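Local coordinates for protein ribose-phosphate pyrophosphokinase (PDB 5MP7) that probably makes phosphoribosyl pyrophosphate by moving the pyrophosphoryl group of ATP onto the 1-hydroxyl of ribose 5-phosphate, at residues A28-V33 and L304-I309; G46-R51 and Q78-D83; L97-Y102 and H260-D265; L123-G128 and F145-V150; C226-D231 and A240-L245. All coordinates share one frame; numbering follows the deposited sequence.

Contact 1: residues A28-V33 and L304-I309; sequences AKELDV and LLANTI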
# COMPACT_ATOMS: atom_id res chain seq x y z
N ALA A 28 -22.35 -26.41 55.93
CA ALA A 28 -21.16 -26.19 56.73
C ALA A 28 -21.49 -25.69 58.12
O ALA A 28 -20.91 -26.16 59.09
CB ALA A 28 -20.24 -25.19 56.03
N LYS A 29 -22.41 -24.74 58.23
CA LYS A 29 -22.85 -24.24 59.53
C LYS A 29 -23.49 -25.29 60.37
O LYS A 29 -23.20 -25.35 61.53
CB LYS A 29 -23.81 -23.08 59.37
CG LYS A 29 -23.09 -21.75 59.39
CD LYS A 29 -23.63 -20.78 58.33
CE LYS A 29 -23.30 -19.36 58.76
NZ LYS A 29 -23.75 -18.20 57.93
N GLU A 30 -24.35 -26.12 59.79
CA GLU A 30 -25.02 -27.22 60.56
C GLU A 30 -24.03 -28.24 61.11
O GLU A 30 -24.24 -28.76 62.20
CB GLU A 30 -26.04 -27.96 59.69
CG GLU A 30 -27.17 -27.05 59.19
CD GLU A 30 -28.18 -26.71 60.28
OE1 GLU A 30 -27.86 -26.95 61.49
OE2 GLU A 30 -29.31 -26.22 59.94
N LEU A 31 -22.97 -28.51 60.34
CA LEU A 31 -21.94 -29.46 60.73
C LEU A 31 -20.86 -28.86 61.60
O LEU A 31 -20.11 -29.61 62.20
CB LEU A 31 -21.23 -30.02 59.50
CG LEU A 31 -22.02 -30.97 58.63
CD1 LEU A 31 -21.27 -31.14 57.33
CD2 LEU A 31 -22.22 -32.30 59.32
N ASP A 32 -20.77 -27.53 61.62
CA ASP A 32 -19.70 -26.80 62.31
C ASP A 32 -18.32 -27.11 61.74
O ASP A 32 -17.34 -27.30 62.47
CB ASP A 32 -19.72 -27.07 63.84
CG ASP A 32 -18.80 -26.13 64.63
OD1 ASP A 32 -18.86 -24.89 64.37
OD2 ASP A 32 -18.02 -26.62 65.50
N VAL A 33 -18.26 -27.20 60.44
CA VAL A 33 -17.01 -27.51 59.75
C VAL A 33 -16.88 -26.51 58.64
O VAL A 33 -17.83 -26.32 57.91
CB VAL A 33 -17.05 -28.93 59.14
CG1 VAL A 33 -15.87 -29.18 58.22
CG2 VAL A 33 -17.05 -29.98 60.25
N LEU A 304 -31.28 -31.82 56.49
CA LEU A 304 -31.34 -33.19 55.97
C LEU A 304 -29.97 -33.65 55.40
O LEU A 304 -29.51 -34.75 55.69
CB LEU A 304 -32.44 -33.30 54.91
CG LEU A 304 -32.73 -34.66 54.30
CD1 LEU A 304 -33.23 -35.67 55.35
CD2 LEU A 304 -33.76 -34.51 53.16
N LEU A 305 -29.34 -32.80 54.59
CA LEU A 305 -28.03 -33.09 54.10
C LEU A 305 -27.00 -33.21 55.23
O LEU A 305 -26.19 -34.11 55.18
CB LEU A 305 -27.57 -32.05 53.08
CG LEU A 305 -28.20 -32.18 51.70
CD1 LEU A 305 -27.56 -31.18 50.77
CD2 LEU A 305 -28.07 -33.58 51.10
N ALA A 306 -27.05 -32.33 56.22
CA ALA A 306 -26.08 -32.40 57.34
C ALA A 306 -26.25 -33.68 58.14
O ALA A 306 -25.25 -34.29 58.49
CB ALA A 306 -26.19 -31.18 58.23
N ASN A 307 -27.48 -34.10 58.40
CA ASN A 307 -27.72 -35.37 59.09
C ASN A 307 -27.23 -36.58 58.33
O ASN A 307 -26.69 -37.50 58.93
CB ASN A 307 -29.19 -35.59 59.39
CG ASN A 307 -29.63 -35.00 60.69
OD1 ASN A 307 -29.39 -35.56 61.74
ND2 ASN A 307 -30.30 -33.87 60.62
N THR A 308 -27.41 -36.57 57.01
CA THR A 308 -26.91 -37.67 56.19
C THR A 308 -25.39 -37.74 56.18
O THR A 308 -24.84 -38.83 56.29
CB THR A 308 -27.40 -37.55 54.73
OG1 THR A 308 -28.82 -37.46 54.72
CG2 THR A 308 -27.04 -38.79 53.95
N ILE A 309 -24.71 -36.60 56.05
CA ILE A 309 -23.24 -36.55 56.11
C ILE A 309 -22.74 -37.06 57.46
O ILE A 309 -21.79 -37.84 57.50
CB ILE A 309 -22.70 -35.13 55.86
CG1 ILE A 309 -23.00 -34.73 54.42
CG2 ILE A 309 -21.20 -35.00 56.13
CD1 ILE A 309 -22.63 -33.29 54.10
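Helix 302-314, close to the C-terminal end of the chain, is brought back to the N-terminal part of the enzyme, where A306 and I309 lie against E30 and L31 on the last turn of helix 21-31. Of residues 28-33 and 304-309, L31 and A306 have the nearest CA atoms, 6.1 Å apart. The tightest touch is between CB of E30 and CB of A306, at 3.5 Å. Beyond its CB, E30 bends off at chi2 (-75°) and carries the carboxylate away from helix 302-314. L31 does more of the filling. Its CD2 rests 3.7 Å from O of A306, while CD1 runs on to CG2 of I309 (4.0 Å), the two side chains meeting at about a right angle. Directly after L31 the helix stops in a Schellman motif: D32 takes positive phi as the C-prime residue, and V33 N bonds to A28 O at 3.2 Å. The same pair of helices meets again through L305 and I309, which both touch V27. On the other helix O of L304 takes two donors, T308 N and T308 OG1, from opposite faces of its carbonyl plane, and the T308 side chain packs on M153 of the edge strand 150-153.

Contact 2: residues G46-R51 and Q78-D83; sequences GEIFVR and QLIMID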
# COMPACT_ATOMS: atom_id res chain seq x y z
N GLY A 46 -13.26 -22.41 28.81
CA GLY A 46 -14.32 -23.15 29.53
C GLY A 46 -13.71 -24.26 30.40
O GLY A 46 -14.40 -24.82 31.24
N GLU A 47 -12.45 -24.62 30.16
CA GLU A 47 -11.76 -25.60 31.01
C GLU A 47 -11.72 -25.11 32.44
O GLU A 47 -11.42 -23.96 32.71
CB GLU A 47 -10.32 -25.87 30.53
CG GLU A 47 -10.19 -26.88 29.40
CD GLU A 47 -8.82 -26.86 28.69
OE1 GLU A 47 -7.81 -26.46 29.33
OE2 GLU A 47 -8.75 -27.23 27.48
N ILE A 48 -12.00 -26.00 33.36
CA ILE A 48 -11.99 -25.69 34.78
C ILE A 48 -10.65 -26.05 35.41
O ILE A 48 -10.10 -27.10 35.15
CB ILE A 48 -13.11 -26.49 35.46
CG1 ILE A 48 -14.45 -26.07 34.89
CG2 ILE A 48 -13.14 -26.29 36.96
CD1 ILE A 48 -15.39 -27.22 34.85
N PHE A 49 -10.17 -25.16 36.28
CA PHE A 49 -8.96 -25.36 37.03
C PHE A 49 -9.35 -25.51 38.48
O PHE A 49 -10.05 -24.69 39.01
CB PHE A 49 -8.06 -24.14 36.87
CG PHE A 49 -6.79 -24.23 37.67
CD1 PHE A 49 -6.79 -23.86 39.02
CD2 PHE A 49 -5.60 -24.67 37.09
CE1 PHE A 49 -5.63 -23.94 39.78
CE2 PHE A 49 -4.43 -24.74 37.85
CZ PHE A 49 -4.44 -24.38 39.20
N VAL A 50 -8.80 -26.51 39.15
CA VAL A 50 -9.13 -26.79 40.54
C VAL A 50 -7.85 -27.00 41.28
O VAL A 50 -7.02 -27.74 40.82
CB VAL A 50 -10.09 -28.01 40.63
CG1 VAL A 50 -9.92 -28.80 41.93
CG2 VAL A 50 -11.55 -27.55 40.53
N ARG A 51 -7.70 -26.41 42.46
CA ARG A 51 -6.58 -26.72 43.32
C ARG A 51 -6.96 -26.61 44.78
O ARG A 51 -7.56 -25.64 45.18
CB ARG A 51 -5.42 -25.79 43.04
CG ARG A 51 -4.15 -26.20 43.76
CD ARG A 51 -3.01 -25.23 43.45
NE ARG A 51 -3.44 -23.88 43.79
CZ ARG A 51 -3.13 -22.77 43.14
NH1 ARG A 51 -2.33 -22.79 42.06
NH2 ARG A 51 -3.63 -21.62 43.57
N GLN A 78 -17.39 -31.18 39.47
CA GLN A 78 -17.48 -32.22 40.49
C GLN A 78 -16.59 -33.41 40.17
O GLN A 78 -15.89 -33.90 41.05
CB GLN A 78 -18.93 -32.67 40.66
CG GLN A 78 -19.14 -33.63 41.80
CD GLN A 78 -20.58 -33.73 42.22
OE1 GLN A 78 -21.45 -33.76 41.37
NE2 GLN A 78 -20.84 -33.70 43.52
N LEU A 79 -16.59 -33.87 38.92
CA LEU A 79 -15.70 -34.97 38.52
C LEU A 79 -14.23 -34.62 38.66
O LEU A 79 -13.46 -35.47 39.09
CB LEU A 79 -15.95 -35.41 37.07
CG LEU A 79 -17.33 -35.98 36.78
CD1 LEU A 79 -17.53 -36.09 35.29
CD2 LEU A 79 -17.53 -37.31 37.46
N ILE A 80 -13.87 -33.39 38.31
CA ILE A 80 -12.48 -32.92 38.45
C ILE A 80 -12.04 -32.87 39.93
O ILE A 80 -10.96 -33.31 40.25
CB ILE A 80 -12.28 -31.59 37.74
CG1 ILE A 80 -12.25 -31.84 36.25
CG2 ILE A 80 -10.98 -30.92 38.10
CD1 ILE A 80 -12.59 -30.61 35.42
N MET A 81 -12.91 -32.40 40.81
CA MET A 81 -12.63 -32.39 42.24
C MET A 81 -12.48 -33.79 42.80
O MET A 81 -11.63 -34.03 43.66
CB MET A 81 -13.75 -31.68 43.02
CG MET A 81 -13.63 -30.17 42.95
SD MET A 81 -15.07 -29.20 43.50
CE MET A 81 -14.85 -29.29 45.25
N ILE A 82 -13.31 -34.70 42.36
CA ILE A 82 -13.20 -36.09 42.80
C ILE A 82 -11.88 -36.75 42.33
O ILE A 82 -11.26 -37.44 43.11
CB ILE A 82 -14.45 -36.89 42.38
CG1 ILE A 82 -15.64 -36.41 43.19
CG2 ILE A 82 -14.26 -38.39 42.61
CD1 ILE A 82 -16.96 -36.73 42.58
N ASP A 83 -11.45 -36.49 41.08
CA ASP A 83 -10.14 -36.91 40.56
C ASP A 83 -9.01 -36.40 41.44
O ASP A 83 -8.06 -37.12 41.75
CB ASP A 83 -9.94 -36.43 39.09
CG ASP A 83 -8.48 -36.77 38.45
OD1 ASP A 83 -7.45 -36.12 38.81
OD2 ASP A 83 -8.36 -37.64 37.54
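V50 faces the helix: its CG1 and CG2 meet M81, and its CB and CG2 meet I80. CG1 and CG2 of V50 each stand 4.1 Å from CG of M81, so the methionine chain passes the fork of the valine at about a right angle and touches both branches. V50 reaches this pose with CG1 anti to the backbone N, chi1 150°. Toward I80 the meeting is oblique: CG2 of I80, the short branch, comes within 4.0 Å of CB of V50. The long branch of I80 is stretched out (chi2 158°) along the strand to the next inward-facing residue, where its CD1 stops 4.2 Å from CB of I48. I80 thus bridges two strand residues, one with each branch. The strand 48-52 pairs with 38-42 in an antiparallel hairpin, with backbone bonds joining F49 to R41 and R51 to T39, and this contact lays the hairpin on helix 71-87. Strand 48-51 and helix 78-83 run in roughly the same direction, 34° apart, with axes 8.9 Å from each other. All four touching side chains are buried and apolar; M81 also reaches Q38 on the partner strand. The hairpin turn carries G46 and E47, predicted to bind ATP, and there E47 forms a salt bridge with R104 of a second subunit, itself a predicted ATP ligand. On the helix, I80 packs on P114 of that same neighbour.

Contact 3: residues L97-Y102 and H260-D265; sequences LPFYPY and HGVLSD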
# COMPACT_ATOMS: atom_id res chain seq x y z
N LEU A 97 -25.10 -34.96 45.26
CA LEU A 97 -25.73 -34.30 44.13
C LEU A 97 -27.19 -34.04 44.47
O LEU A 97 -28.00 -34.88 44.21
CB LEU A 97 -25.64 -35.17 42.90
CG LEU A 97 -24.20 -35.40 42.42
CD1 LEU A 97 -23.64 -36.63 43.06
CD2 LEU A 97 -24.15 -35.59 40.91
N PRO A 98 -27.51 -32.91 45.11
CA PRO A 98 -28.87 -32.73 45.63
C PRO A 98 -29.91 -32.87 44.52
O PRO A 98 -30.94 -33.48 44.74
CB PRO A 98 -28.84 -31.33 46.20
CG PRO A 98 -27.42 -31.07 46.54
CD PRO A 98 -26.63 -31.78 45.49
N PHE A 99 -29.63 -32.33 43.35
CA PHE A 99 -30.42 -32.59 42.15
C PHE A 99 -29.55 -33.42 41.20
O PHE A 99 -28.49 -32.98 40.75
CB PHE A 99 -30.81 -31.25 41.54
CG PHE A 99 -31.46 -31.34 40.18
CD1 PHE A 99 -32.83 -31.52 40.08
CD2 PHE A 99 -30.71 -31.18 39.02
CE1 PHE A 99 -33.45 -31.56 38.85
CE2 PHE A 99 -31.32 -31.22 37.79
CZ PHE A 99 -32.70 -31.42 37.70
N TYR A 100 -29.97 -34.66 40.95
CA TYR A 100 -29.18 -35.60 40.15
C TYR A 100 -29.29 -35.26 38.67
O TYR A 100 -30.37 -35.31 38.10
CB TYR A 100 -29.65 -37.01 40.43
CG TYR A 100 -28.78 -38.10 39.89
CD1 TYR A 100 -28.85 -38.49 38.55
CD2 TYR A 100 -27.94 -38.83 40.73
CE1 TYR A 100 -28.10 -39.55 38.06
CE2 TYR A 100 -27.17 -39.90 40.24
CZ TYR A 100 -27.27 -40.26 38.91
OH TYR A 100 -26.54 -41.29 38.40
N PRO A 101 -28.21 -34.85 38.05
CA PRO A 101 -28.27 -34.49 36.65
C PRO A 101 -28.55 -35.68 35.73
O PRO A 101 -28.02 -36.76 35.97
CB PRO A 101 -26.86 -33.94 36.35
CG PRO A 101 -25.99 -34.40 37.44
CD PRO A 101 -26.83 -34.97 38.54
N TYR A 102 -29.35 -35.42 34.69
CA TYR A 102 -29.78 -36.36 33.70
C TYR A 102 -30.73 -37.41 34.25
O TYR A 102 -30.95 -38.43 33.60
CB TYR A 102 -28.57 -37.01 33.00
CG TYR A 102 -27.88 -36.06 32.12
CD1 TYR A 102 -28.36 -35.80 30.87
CD2 TYR A 102 -26.76 -35.36 32.56
CE1 TYR A 102 -27.73 -34.92 30.03
CE2 TYR A 102 -26.11 -34.46 31.74
CZ TYR A 102 -26.60 -34.25 30.47
OH TYR A 102 -26.05 -33.30 29.67
N HIS A 260 -37.58 -30.03 43.64
CA HIS A 260 -36.58 -29.30 42.90
C HIS A 260 -37.17 -28.16 42.10
O HIS A 260 -38.02 -28.39 41.25
CB HIS A 260 -35.86 -30.23 41.92
CG HIS A 260 -35.32 -31.46 42.57
ND1 HIS A 260 -34.24 -31.42 43.43
CD2 HIS A 260 -35.70 -32.75 42.48
CE1 HIS A 260 -33.99 -32.65 43.84
NE2 HIS A 260 -34.86 -33.48 43.28
N GLY A 261 -36.71 -26.95 42.37
CA GLY A 261 -37.14 -25.79 41.65
C GLY A 261 -36.07 -25.52 40.64
O GLY A 261 -35.08 -24.90 40.96
N VAL A 262 -36.27 -25.98 39.41
CA VAL A 262 -35.36 -25.70 38.31
C VAL A 262 -35.77 -24.35 37.79
O VAL A 262 -34.94 -23.50 37.52
CB VAL A 262 -35.46 -26.75 37.20
CG1 VAL A 262 -34.49 -26.45 36.07
CG2 VAL A 262 -35.23 -28.16 37.75
N LEU A 263 -37.09 -24.17 37.63
CA LEU A 263 -37.72 -22.87 37.35
C LEU A 263 -37.09 -22.09 36.20
O LEU A 263 -36.79 -20.91 36.31
CB LEU A 263 -37.76 -22.02 38.61
CG LEU A 263 -38.61 -22.63 39.73
CD1 LEU A 263 -38.38 -21.85 41.01
CD2 LEU A 263 -40.09 -22.63 39.40
N SER A 264 -36.90 -22.76 35.08
CA SER A 264 -36.33 -22.13 33.90
C SER A 264 -37.34 -21.24 33.21
O SER A 264 -38.54 -21.43 33.38
CB SER A 264 -35.94 -23.23 32.90
OG SER A 264 -35.33 -24.34 33.51
N ASP A 265 -36.83 -20.32 32.39
CA ASP A 265 -37.60 -19.56 31.38
C ASP A 265 -38.76 -18.75 31.96
O ASP A 265 -38.53 -17.89 32.83
CB ASP A 265 -37.90 -20.40 30.09
CG ASP A 265 -38.54 -21.79 30.35
OD1 ASP A 265 -37.85 -22.80 30.51
OD2 ASP A 265 -39.75 -21.90 30.34
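F99 points at H260 across the junction of the two halves of the chain. CB comes first, 3.9 Å from ND1 of H260. A chi1 of 171° turns the F99 ring away from its own N and onto the imidazole, setting CD1 3.5 Å from CG of H260. This is a T-shaped stack: the edge of F99 meets a face of H260, offset toward its rim, with centroids 5.1 Å apart and planes at 76°. Farther out, CE1 lies 4.0 Å from CG2 of V262, and CZ touches the same methyl at 4.1 Å. At the imidazole edge, near its plane, CE1 of H260 comes 3.3 Å from O of P98. Both ring nitrogens are tied down from outside, ND1 by OG1 of T284 and NE2 by O of D136, fixing the ring's rotation. V262 lies against D234, predicted to bind ribose 5-phosphate, and N45 of a second subunit, a predicted ATP ligand, packs on F99, so the junction lies beside the predicted substrate sites. In the fold, F99 sits in the loop between strand 92-97 and helix 116-127, whereas H260 belongs to the short strand 260-261, parallel to 232-233, where M232 touches both rings.

Contact 4: residues L123-G128 and F145-V150; sequences LLKTAG and FFDGPV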
# COMPACT_ATOMS: atom_id res chain seq x y z
N LEU A 123 -19.50 -42.39 35.35
CA LEU A 123 -18.48 -41.37 35.38
C LEU A 123 -18.06 -41.00 36.81
O LEU A 123 -16.89 -40.83 37.06
CB LEU A 123 -18.97 -40.12 34.65
CG LEU A 123 -19.41 -40.22 33.20
CD1 LEU A 123 -19.72 -38.83 32.72
CD2 LEU A 123 -18.42 -40.91 32.30
N LEU A 124 -19.01 -40.87 37.73
CA LEU A 124 -18.68 -40.61 39.13
C LEU A 124 -17.86 -41.73 39.73
O LEU A 124 -16.96 -41.47 40.52
CB LEU A 124 -19.94 -40.40 39.98
CG LEU A 124 -20.71 -39.09 39.72
CD1 LEU A 124 -22.17 -39.16 40.18
CD2 LEU A 124 -20.03 -37.93 40.42
N LYS A 125 -18.19 -42.99 39.39
CA LYS A 125 -17.41 -44.15 39.83
C LYS A 125 -15.98 -44.14 39.28
O LYS A 125 -15.03 -44.39 40.01
CB LYS A 125 -18.09 -45.45 39.37
CG LYS A 125 -17.47 -46.75 39.88
CD LYS A 125 -17.69 -46.82 41.37
CE LYS A 125 -17.03 -48.03 42.03
NZ LYS A 125 -17.03 -47.77 43.51
N THR A 126 -15.83 -43.89 37.99
CA THR A 126 -14.56 -43.80 37.35
C THR A 126 -13.68 -42.65 37.92
O THR A 126 -12.47 -42.81 38.08
CB THR A 126 -14.77 -43.55 35.86
OG1 THR A 126 -15.51 -44.63 35.29
CG2 THR A 126 -13.45 -43.44 35.11
N ALA A 127 -14.28 -41.50 38.22
CA ALA A 127 -13.56 -40.39 38.84
C ALA A 127 -12.99 -40.73 40.20
O ALA A 127 -12.02 -40.13 40.63
CB ALA A 127 -14.46 -39.18 38.93
N GLY A 128 -13.61 -41.67 40.91
CA GLY A 128 -13.17 -42.13 42.24
C GLY A 128 -14.20 -42.09 43.35
O GLY A 128 -13.84 -42.30 44.50
N PHE A 145 -28.14 -47.78 39.72
CA PHE A 145 -27.22 -47.43 38.66
C PHE A 145 -25.79 -47.32 39.09
O PHE A 145 -24.92 -47.28 38.25
CB PHE A 145 -27.62 -46.11 38.02
CG PHE A 145 -28.83 -46.18 37.14
CD1 PHE A 145 -29.56 -47.35 36.97
CD2 PHE A 145 -29.26 -45.04 36.51
CE1 PHE A 145 -30.69 -47.36 36.17
CE2 PHE A 145 -30.38 -45.05 35.71
CZ PHE A 145 -31.10 -46.23 35.53
N PHE A 146 -25.55 -47.25 40.38
CA PHE A 146 -24.20 -47.04 40.92
C PHE A 146 -23.76 -48.30 41.67
O PHE A 146 -24.53 -48.86 42.44
CB PHE A 146 -24.23 -45.83 41.85
CG PHE A 146 -22.89 -45.45 42.39
CD1 PHE A 146 -21.97 -44.82 41.58
CD2 PHE A 146 -22.56 -45.74 43.71
CE1 PHE A 146 -20.74 -44.45 42.07
CE2 PHE A 146 -21.32 -45.39 44.21
CZ PHE A 146 -20.41 -44.73 43.39
N ASP A 147 -22.53 -48.76 41.39
CA ASP A 147 -22.00 -49.96 42.01
C ASP A 147 -21.44 -49.64 43.41
O ASP A 147 -20.24 -49.59 43.62
CB ASP A 147 -20.93 -50.59 41.12
CG ASP A 147 -20.27 -51.85 41.77
OD1 ASP A 147 -21.00 -52.71 42.36
OD2 ASP A 147 -19.02 -51.96 41.68
N GLY A 148 -22.32 -49.42 44.37
CA GLY A 148 -21.89 -48.96 45.67
C GLY A 148 -23.05 -48.33 46.41
O GLY A 148 -24.13 -48.25 45.87
N PRO A 149 -22.82 -47.90 47.66
CA PRO A 149 -23.88 -47.27 48.44
C PRO A 149 -24.45 -45.98 47.78
O PRO A 149 -23.70 -45.14 47.30
CB PRO A 149 -23.20 -46.93 49.78
CG PRO A 149 -21.94 -47.74 49.82
CD PRO A 149 -21.54 -47.97 48.40
N VAL A 150 -25.77 -45.86 47.76
CA VAL A 150 -26.45 -44.65 47.30
C VAL A 150 -27.50 -44.29 48.33
O VAL A 150 -28.49 -44.96 48.44
CB VAL A 150 -27.18 -44.86 45.97
CG1 VAL A 150 -27.97 -43.62 45.58
CG2 VAL A 150 -26.18 -45.22 44.89
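K125 passes its aliphatic chain across the CE1-CZ corner of the F146 ring. CB and CD of K125 are each 3.9 Å from CE1 of F146, and CD is also 4.0 Å from CZ, so the lysine touches the ring twice with the bend between. That bend is at chi2 (67°); beyond it the chain runs straight toward D147, the two side chains K125 and F146 meeting at about a right angle. The ammonium NZ ends 3.7 Å from O of D147, too far for a hydrogen bond, and 5.0 Å from OD2 of D147. What presents these groups is a tight piece of loop: D147 is the centre of an inverse gamma turn, closed by a weak bond from G148 N to F146 O (3.0 Å), and G148 follows with backbone angles suited to glycine. On the other side helix 116-127 closes in a Schellman motif, with G128 at positive phi. Outward again, F146 also rests on A121 of this helix and on I132 of strand 131-135, while T126 bonds to T126 of a second subunit. The contact is therefore chiefly hydrophobic, methylene against aromatic carbon, between helix 116-127 and the loop that leads into strand 150-153. The lysine charge would feel the D147 carboxylate and carbonyl only at a distance, so any electrostatic gain is likely to be modest.

Contact 5: residues C226-D231 and A240-L245; sequences CILTDD and AGAVNL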
# COMPACT_ATOMS: atom_id res chain seq x y z
N CYS A 226 -56.63 -28.68 46.53
CA CYS A 226 -55.74 -29.61 45.82
C CYS A 226 -54.27 -29.40 46.13
O CYS A 226 -53.79 -28.30 45.99
CB CYS A 226 -55.92 -29.44 44.33
SG CYS A 226 -57.57 -29.91 43.84
N ILE A 227 -53.57 -30.47 46.50
CA ILE A 227 -52.13 -30.48 46.65
C ILE A 227 -51.56 -31.13 45.39
O ILE A 227 -51.58 -32.35 45.26
CB ILE A 227 -51.68 -31.32 47.86
CG1 ILE A 227 -52.54 -31.06 49.10
CG2 ILE A 227 -50.23 -31.05 48.17
CD1 ILE A 227 -52.55 -29.64 49.63
N LEU A 228 -51.06 -30.31 44.47
CA LEU A 228 -50.45 -30.77 43.23
C LEU A 228 -49.00 -31.07 43.50
O LEU A 228 -48.22 -30.18 43.83
CB LEU A 228 -50.52 -29.68 42.21
CG LEU A 228 -50.49 -29.90 40.71
CD1 LEU A 228 -51.17 -31.18 40.31
CD2 LEU A 228 -51.15 -28.69 40.07
N THR A 229 -48.60 -32.33 43.39
CA THR A 229 -47.26 -32.74 43.80
C THR A 229 -46.44 -33.23 42.61
O THR A 229 -46.90 -34.03 41.82
CB THR A 229 -47.32 -33.75 44.98
OG1 THR A 229 -46.00 -34.01 45.44
CG2 THR A 229 -47.96 -35.04 44.57
N ASP A 230 -45.22 -32.74 42.48
CA ASP A 230 -44.30 -33.21 41.46
C ASP A 230 -42.88 -33.30 42.02
O ASP A 230 -42.56 -32.74 43.05
CB ASP A 230 -44.36 -32.30 40.23
CG ASP A 230 -44.22 -33.09 38.88
OD1 ASP A 230 -43.96 -34.30 38.92
OD2 ASP A 230 -44.42 -32.51 37.78
N ASP A 231 -42.03 -34.06 41.36
CA ASP A 231 -40.61 -34.11 41.70
C ASP A 231 -39.89 -32.81 41.44
O ASP A 231 -39.10 -32.36 42.29
CB ASP A 231 -39.93 -35.30 40.99
CG ASP A 231 -39.97 -35.21 39.46
OD1 ASP A 231 -40.88 -34.54 38.90
OD2 ASP A 231 -39.13 -35.85 38.79
N ALA A 240 -48.71 -25.75 35.18
CA ALA A 240 -49.68 -24.66 34.98
C ALA A 240 -50.93 -25.20 34.31
O ALA A 240 -52.01 -24.83 34.68
CB ALA A 240 -49.11 -23.54 34.15
N GLY A 241 -50.75 -26.12 33.35
CA GLY A 241 -51.87 -26.79 32.70
C GLY A 241 -52.76 -27.52 33.70
O GLY A 241 -53.99 -27.45 33.61
N ALA A 242 -52.13 -28.18 34.66
CA ALA A 242 -52.87 -28.91 35.66
C ALA A 242 -53.67 -27.98 36.58
O ALA A 242 -54.77 -28.31 36.99
CB ALA A 242 -51.95 -29.81 36.46
N VAL A 243 -53.12 -26.82 36.90
CA VAL A 243 -53.80 -25.87 37.77
C VAL A 243 -55.08 -25.40 37.10
O VAL A 243 -56.11 -25.37 37.75
CB VAL A 243 -52.92 -24.65 38.07
CG1 VAL A 243 -53.72 -23.54 38.74
CG2 VAL A 243 -51.79 -25.08 38.99
N ASN A 244 -54.97 -25.05 35.83
CA ASN A 244 -56.09 -24.55 35.06
C ASN A 244 -57.20 -25.62 34.93
O ASN A 244 -58.38 -25.32 35.02
CB ASN A 244 -55.60 -24.12 33.68
CG ASN A 244 -56.74 -23.98 32.68
OD1 ASN A 244 -57.60 -23.15 32.88
ND2 ASN A 244 -56.77 -24.83 31.63
N LEU A 245 -56.79 -26.87 34.73
CA LEU A 245 -57.73 -28.01 34.66
C LEU A 245 -58.46 -28.23 35.96
O LEU A 245 -59.63 -28.57 35.96
CB LEU A 245 -56.98 -29.29 34.29
CG LEU A 245 -57.49 -30.04 33.07
CD1 LEU A 245 -57.32 -29.23 31.79
CD2 LEU A 245 -56.69 -31.32 32.99
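L228, midway along strand 225-230, looks toward helix 237-248 at the turn that carries A242 and V243. The nearest CA atoms are those of L228 and V243, 8.1 Å apart, a spacing that leaves the contact to side chains. The helix is regular here, with N244 N bonded to A240 O and L245 N to G241 O, while the chain turns a corner at D231. A chi1 of -155° carries the L228 fork to the helix. Its CD2 settles between two helix residues, 3.8 Å from CG2 of V243 and 3.9 Å from CB of A242; CD1 makes a second, looser touch on CB of A242 at 4.2 Å. This is one half of a beta-alpha-beta crossover, since the chain goes on from the helix into strand 253-258, the parallel neighbour of 225-230, and V254 on that strand touches both L228 and V243. V175 on the other neighbouring strand and L246 of the same helix also touch L228. The strand, the turn and the helix start carry the PRPP-binding motif of type I phosphoribosyltransferases, as in relatives of this family, and D230 and D234 to T238 are predicted to bind ribose 5-phosphate. At the corner, D231 N makes a weak bond to OD1 of D230 (3.1 Å), and D231 also bonds to H138, a predicted magnesium ligand. Between strand and helix only apolar carbon meets, with no directed bond, whereas the polar chemistry is gathered at D230 and D231 and in the turn after them.

Overall arrangement
Contacts 2, 3 and 5 are buried, whereas contacts 1 and 4 are only partly so and include exposed residues. Contacts 1, 2 and 4 lie in the N-terminal lobe, which contact 1 completes with the last helix of the chain; contact 5 lies in the C-terminal lobe, and contact 3 alone of the five bridges the two. Contacts 2 and 4 hold neighbouring helices, with I82 and L79 packed against the end of the helix at A127; both touch a second subunit, as does contact 3. Apolar carbon carries contacts 1, 2 and 5, while contact 3 is aromatic and contact 4 mixes a ring with a charged chain. D231 O and H260 N probably bond, joining contacts 5 and 3.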